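Local structure of polyisoprenyl-teichoic acid--peptidoglycan teichoic acid transferase TagV (Bacillus subtilis, 6UF3) at residues A[14-19]-A[91-96]; A[49-54]-A[62-67]. The protein belongs to the LytR-CpsA-Psr family of bacterial cell-envelope enzymes and folds around a mixed beta sheet flanked by helices. All coordinates share one frame; numbering follows the deposited sequence.

Contact 1 (A[14-19]-A[91-96])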
loop_
_atom_site.group_PDB
_atom_site.type_symbol
_atom_site.label_atom_id
_atom_site.label_comp_id
_atom_site.label_asym_id
_atom_site.label_seq_id
_atom_site.Cartn_x
_atom_site.Cartn_y
_atom_site.Cartn_z
ATOM N N GLU A 14 5.284 -10.939 3.079
ATOM C CA GLU A 14 5.025 -12.358 3.291
ATOM C C GLU A 14 5.508 -12.802 4.667
ATOM O O GLU A 14 4.722 -13.311 5.474
ATOM C CB GLU A 14 5.687 -13.202 2.190
ATOM C CG GLU A 14 5.495 -14.701 2.382
ATOM C CD GLU A 14 5.923 -15.525 1.177
ATOM O OE1 GLU A 14 6.291 -14.935 0.138
ATOM O OE2 GLU A 14 5.885 -16.771 1.274
ATOM N N ASP A 15 6.791 -12.593 4.958
ATOM C CA ASP A 15 7.408 -13.021 6.208
ATOM C C ASP A 15 7.765 -11.800 7.046
ATOM O O ASP A 15 8.568 -10.962 6.616
ATOM C CB ASP A 15 8.662 -13.856 5.943
ATOM C CG ASP A 15 8.373 -15.131 5.170
ATOM O OD1 ASP A 15 7.497 -15.910 5.599
ATOM O OD2 ASP A 15 9.029 -15.350 4.129
ATOM N N TYR A 16 7.181 -11.707 8.245
ATOM C CA TYR A 16 7.681 -10.764 9.237
ATOM C C TYR A 16 9.103 -11.103 9.686
ATOM O O TYR A 16 9.825 -10.208 10.134
ATOM C CB TYR A 16 6.760 -10.738 10.459
ATOM C CG TYR A 16 5.539 -9.853 10.336
ATOM C CD1 TYR A 16 5.656 -8.471 10.286
ATOM C CD2 TYR A 16 4.266 -10.404 10.305
ATOM C CE1 TYR A 16 4.532 -7.659 10.180
ATOM C CE2 TYR A 16 3.141 -9.605 10.203
ATOM C CZ TYR A 16 3.279 -8.234 10.137
ATOM O OH TYR A 16 2.152 -7.443 10.032
ATOM N N ALA A 17 9.529 -12.361 9.570
ATOM C CA ALA A 17 10.862 -12.747 10.030
ATOM C C ALA A 17 11.425 -13.854 9.151
ATOM O O ALA A 17 10.842 -14.943 9.072
ATOM C CB ALA A 17 10.818 -13.209 11.498
ATOM N N THR A 18 12.581 -13.605 8.535
ATOM C CA THR A 18 13.262 -14.672 7.808
ATOM C C THR A 18 14.719 -14.286 7.577
ATOM O O THR A 18 15.078 -13.105 7.578
ATOM C CB THR A 18 12.564 -14.978 6.477
ATOM O OG1 THR A 18 13.129 -16.160 5.900
ATOM C CG2 THR A 18 12.718 -13.812 5.512
ATOM N N LYS A 19 15.555 -15.309 7.382
ATOM C CA LYS A 19 16.966 -15.130 7.036
ATOM C C LYS A 19 17.732 -14.366 8.113
ATOM O O LYS A 19 18.706 -13.666 7.818
ATOM C CB LYS A 19 17.123 -14.440 5.677
ATOM C CG LYS A 19 17.133 -15.395 4.494
ATOM C CD LYS A 19 16.729 -14.681 3.211
ATOM C CE LYS A 19 15.219 -14.663 3.044
ATOM N NZ LYS A 19 14.650 -16.021 2.839
ATOM N N TYR A 91 1.811 4.077 9.749
ATOM C CA TYR A 91 2.148 2.891 8.980
ATOM C C TYR A 91 1.151 1.788 9.299
ATOM O O TYR A 91 0.587 1.720 10.395
ATOM C CB TYR A 91 3.595 2.396 9.253
ATOM C CG TYR A 91 3.853 2.050 10.697
ATOM C CD1 TYR A 91 3.580 0.781 11.192
ATOM C CD2 TYR A 91 4.350 3.003 11.572
ATOM C CE1 TYR A 91 3.800 0.473 12.521
ATOM C CE2 TYR A 91 4.579 2.700 12.897
ATOM C CZ TYR A 91 4.295 1.445 13.363
ATOM O OH TYR A 91 4.521 1.164 14.685
ATOM N N VAL A 92 0.934 0.938 8.303
ATOM C CA VAL A 92 0.136 -0.275 8.425
ATOM C C VAL A 92 0.926 -1.379 7.739
ATOM O O VAL A 92 1.245 -1.254 6.554
ATOM C CB VAL A 92 -1.244 -0.130 7.762
ATOM C CG1 VAL A 92 -1.985 -1.467 7.785
ATOM C CG2 VAL A 92 -2.055 0.962 8.444
ATOM N N THR A 93 1.255 -2.442 8.463
ATOM C CA THR A 93 1.927 -3.595 7.875
ATOM C C THR A 93 0.994 -4.793 7.954
ATOM O O THR A 93 0.343 -5.009 8.982
ATOM C CB THR A 93 3.245 -3.932 8.590
ATOM O OG1 THR A 93 4.065 -2.765 8.698
ATOM C CG2 THR A 93 4.018 -5.003 7.818
ATOM N N VAL A 94 0.932 -5.574 6.880
ATOM C CA VAL A 94 0.135 -6.794 6.900
ATOM C C VAL A 94 0.887 -7.904 6.175
ATOM O O VAL A 94 1.483 -7.672 5.115
ATOM C CB VAL A 94 -1.269 -6.537 6.309
ATOM C CG1 VAL A 94 -1.262 -6.416 4.774
ATOM C CG2 VAL A 94 -2.225 -7.566 6.790
ATOM N N ASP A 95 0.917 -9.104 6.779
ATOM C CA ASP A 95 1.457 -10.273 6.100
ATOM C C ASP A 95 0.278 -11.018 5.467
ATOM O O ASP A 95 -0.855 -10.512 5.448
ATOM C CB ASP A 95 2.350 -11.120 7.036
ATOM C CG ASP A 95 1.579 -11.888 8.094
ATOM O OD1 ASP A 95 0.377 -11.612 8.297
ATOM O OD2 ASP A 95 2.211 -12.768 8.724
ATOM N N PHE A 96 0.550 -12.180 4.863
ATOM C CA PHE A 96 -0.490 -12.878 4.106
ATOM C C PHE A 96 -1.649 -13.281 5.008
ATOM O O PHE A 96 -2.821 -13.096 4.656
ATOM C CB PHE A 96 0.075 -14.120 3.417
ATOM C CG PHE A 96 0.966 -13.829 2.240
ATOM C CD1 PHE A 96 1.182 -12.531 1.811
ATOM C CD2 PHE A 96 1.596 -14.870 1.569
ATOM C CE1 PHE A 96 2.006 -12.272 0.732
ATOM C CE2 PHE A 96 2.424 -14.617 0.487
ATOM C CZ PHE A 96 2.626 -13.315 0.070
HETATM O O HOH W 1 -0.079 -8.887 9.783
#
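Glu14 sets CB and CG over the rim of one face of the Phe96 ring, and Tyr16 reaches past Asp95 to Thr93. CB of Glu14 sits 4.0 Å from the centroid of the Phe96 ring, a CH-pi contact 23° off the ring normal. With CG anti to the backbone N (chi1 178°), the chain continues outward above the rim, CG 3.6 Å from CE2 of Phe96. CD of Glu14 follows at 3.7 Å from Phe96 CE2, with OE1 a little farther off; the carboxylate runs on past the rim, its plane only 19° from that of the ring. Leu144 and Arg148 of helix 140-148 touch Phe96.

The Tyr16 ring meets its partners obliquely. CE2 comes within 3.5 Å of CG of Asp95, while CE1 packs 3.6 Å from CG2 of Thr93. A water in the plane of the ring accepts a bond of 2.7 Å from OH of Tyr16 and another from the backbone N of Asp95, bridging loop and strand end. The Asp95 carboxylate turns to the next helix, OD1 accepting from the backbone N of Gly98. This is a helix N-cap at a strand-to-helix turn, covered by the loop that leaves the neighbouring parallel strand 6-13.

Contact 2 (A[49-54]-A[62-67])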
loop_
_atom_site.group_PDB
_atom_site.type_symbol
_atom_site.label_atom_id
_atom_site.label_comp_id
_atom_site.label_asym_id
_atom_site.label_seq_id
_atom_site.Cartn_x
_atom_site.Cartn_y
_atom_site.Cartn_z
ATOM N N THR A 49 11.822 -0.643 -7.527
ATOM C CA THR A 49 12.302 0.723 -7.709
ATOM C C THR A 49 13.710 0.882 -7.142
ATOM O O THR A 49 13.970 0.571 -5.975
ATOM C CB THR A 49 11.351 1.729 -7.054
ATOM O OG1 THR A 49 10.029 1.525 -7.551
ATOM C CG2 THR A 49 11.772 3.158 -7.403
ATOM N N ARG A 50 14.621 1.365 -7.985
ATOM C CA ARG A 50 16.031 1.521 -7.627
ATOM C C ARG A 50 16.214 2.788 -6.790
ATOM O O ARG A 50 16.013 3.904 -7.282
ATOM C CB ARG A 50 16.879 1.556 -8.895
ATOM C CG ARG A 50 18.395 1.597 -8.663
ATOM C CD ARG A 50 19.109 1.229 -9.953
ATOM N NE ARG A 50 20.557 1.479 -9.916
ATOM C CZ ARG A 50 21.141 2.562 -10.417
ATOM N NH1 ARG A 50 20.414 3.506 -11.001
ATOM N NH2 ARG A 50 22.459 2.708 -10.344
ATOM N N VAL A 51 16.606 2.624 -5.522
ATOM C CA VAL A 51 16.667 3.724 -4.563
ATOM C C VAL A 51 17.874 3.531 -3.657
ATOM O O VAL A 51 18.406 2.427 -3.515
ATOM C CB VAL A 51 15.401 3.829 -3.677
ATOM C CG1 VAL A 51 14.149 4.022 -4.527
ATOM C CG2 VAL A 51 15.280 2.596 -2.776
ATOM N N GLN A 52 18.289 4.623 -3.019
ATOM C CA GLN A 52 19.255 4.548 -1.930
ATOM C C GLN A 52 18.521 4.213 -0.637
ATOM O O GLN A 52 17.552 4.883 -0.274
ATOM C CB GLN A 52 20.023 5.859 -1.783
ATOM C CG GLN A 52 21.234 5.761 -0.859
ATOM C CD GLN A 52 22.428 5.087 -1.522
ATOM O OE1 GLN A 52 22.695 5.282 -2.709
ATOM N NE2 GLN A 52 23.157 4.290 -0.749
ATOM N N LEU A 53 18.973 3.169 0.056
ATOM C CA LEU A 53 18.351 2.836 1.330
ATOM C C LEU A 53 18.657 3.922 2.351
ATOM O O LEU A 53 19.762 4.464 2.380
ATOM C CB LEU A 53 18.873 1.489 1.844
ATOM C CG LEU A 53 18.519 0.288 0.969
ATOM C CD1 LEU A 53 18.977 -1.013 1.617
ATOM C CD2 LEU A 53 17.030 0.267 0.682
ATOM N N ALA A 54 17.683 4.230 3.202
ATOM C CA ALA A 54 17.903 5.254 4.212
ATOM C C ALA A 54 19.100 4.898 5.078
ATOM O O ALA A 54 19.241 3.754 5.521
ATOM C CB ALA A 54 16.653 5.410 5.074
ATOM N N THR A 62 19.714 0.012 -4.385
ATOM C CA THR A 62 19.168 -1.325 -4.508
ATOM C C THR A 62 17.663 -1.199 -4.683
ATOM O O THR A 62 17.127 -0.096 -4.792
ATOM C CB THR A 62 19.563 -2.186 -3.301
ATOM O OG1 THR A 62 19.223 -3.552 -3.552
ATOM C CG2 THR A 62 18.889 -1.696 -2.042
ATOM N N LYS A 63 16.979 -2.335 -4.739
ATOM C CA LYS A 63 15.533 -2.307 -4.906
ATOM C C LYS A 63 14.866 -1.902 -3.600
ATOM O O LYS A 63 15.305 -2.293 -2.525
ATOM C CB LYS A 63 15.021 -3.675 -5.342
ATOM C CG LYS A 63 15.606 -4.184 -6.613
ATOM C CD LYS A 63 15.031 -5.540 -6.932
ATOM C CE LYS A 63 15.741 -6.152 -8.101
ATOM N NZ LYS A 63 14.956 -7.260 -8.696
ATOM N N ILE A 64 13.782 -1.123 -3.694
ATOM C CA ILE A 64 13.185 -0.608 -2.465
ATOM C C ILE A 64 12.614 -1.741 -1.612
ATOM O O ILE A 64 12.564 -1.632 -0.380
ATOM C CB ILE A 64 12.127 0.468 -2.780
ATOM C CG1 ILE A 64 11.727 1.194 -1.493
ATOM C CG2 ILE A 64 10.914 -0.127 -3.506
ATOM C CD1 ILE A 64 10.988 2.512 -1.727
ATOM N N ASN A 65 12.225 -2.857 -2.231
ATOM C CA ASN A 65 11.638 -3.941 -1.446
ATOM C C ASN A 65 12.651 -4.596 -0.518
ATOM O O ASN A 65 12.250 -5.280 0.432
ATOM C CB ASN A 65 10.983 -4.984 -2.360
ATOM C CG ASN A 65 11.975 -5.759 -3.195
ATOM O OD1 ASN A 65 13.160 -5.439 -3.247
ATOM N ND2 ASN A 65 11.487 -6.792 -3.864
ATOM N N ALA A 66 13.949 -4.381 -0.745
ATOM C CA ALA A 66 14.947 -4.916 0.175
ATOM C C ALA A 66 15.010 -4.136 1.482
ATOM O O ALA A 66 15.587 -4.644 2.452
ATOM C CB ALA A 66 16.327 -4.935 -0.487
ATOM N N ALA A 67 14.427 -2.929 1.540
ATOM C CA ALA A 67 14.536 -2.133 2.762
ATOM C C ALA A 67 13.971 -2.876 3.966
ATOM O O ALA A 67 14.556 -2.848 5.049
ATOM C CB ALA A 67 13.823 -0.787 2.598
#
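The carbonyl O of Thr62 receives the backbone N of Val51 at 2.9 Å, in a nearly straight bond (171° at the hydrogen) with the donor close to the C=O axis. CA of Arg50 adds a CA-H...O contact to the same oxygen at 3.4 Å. The return bond, from N of Thr62 to O of Val51, completes the hydrogen-bonded pair of a short antiparallel hairpin; Arg50 and Lys63 form the adjoining non-hydrogen-bonded pair. Beyond it, N of Ile64 reaches O of Thr49 at 2.8 Å, but the bond is bent to 129° and weak.

Apolar groups close the face that carries Val51 and Thr62. CG2 of Thr62, set between the backbone N and the carbonyl carbon, meets the branch of Leu53, 3.6 Å from its CG and only slightly farther from both terminal methyls. Leu53 CD2 continues to CB of Ala67 at 3.9 Å, bringing in the turn that follows the second strand. CG2 of Val51 lies 3.8 Å from CB of Ile64, their side chains crossing obliquely, and CG2 of Ile64 packs on CB of Thr49. Phe83 of helix 72-84 touches Val51.

Arg50 and Lys63 project from the other face, where both touch Tyr238; Arg50 forms a salt bridge with Glu240 on strand 236-241, and Lys63 one with Asp48, just before the first strand. With two sound backbone bonds and a weak one pairing such short strands, the hairpin probably depends also on its apolar contacts and on these salt bridges.

Overall arrangement
From the N terminus, strand 6-13 runs through the mixed sheet into the loop holding 14-19. The chain then runs back along strand 25-34, turns again into strand 39-44 and enters the hairpin of contact 2, which closes a short loop of seven residues. Helix 72-84 follows, and strand 90-94 comes back beside strand 6-13, where contact 1 closes the larger loop of 71 residues. Contact 2 is nested inside it, their centres about 17 Å apart. Contact 1 ties the loop after strand 6-13 to the end of the neighbouring parallel strand 90-94 and the start of helix 96-105; contact 2 pairs the two strands of a hairpin that packs against helix 72-84 and strand 236-241.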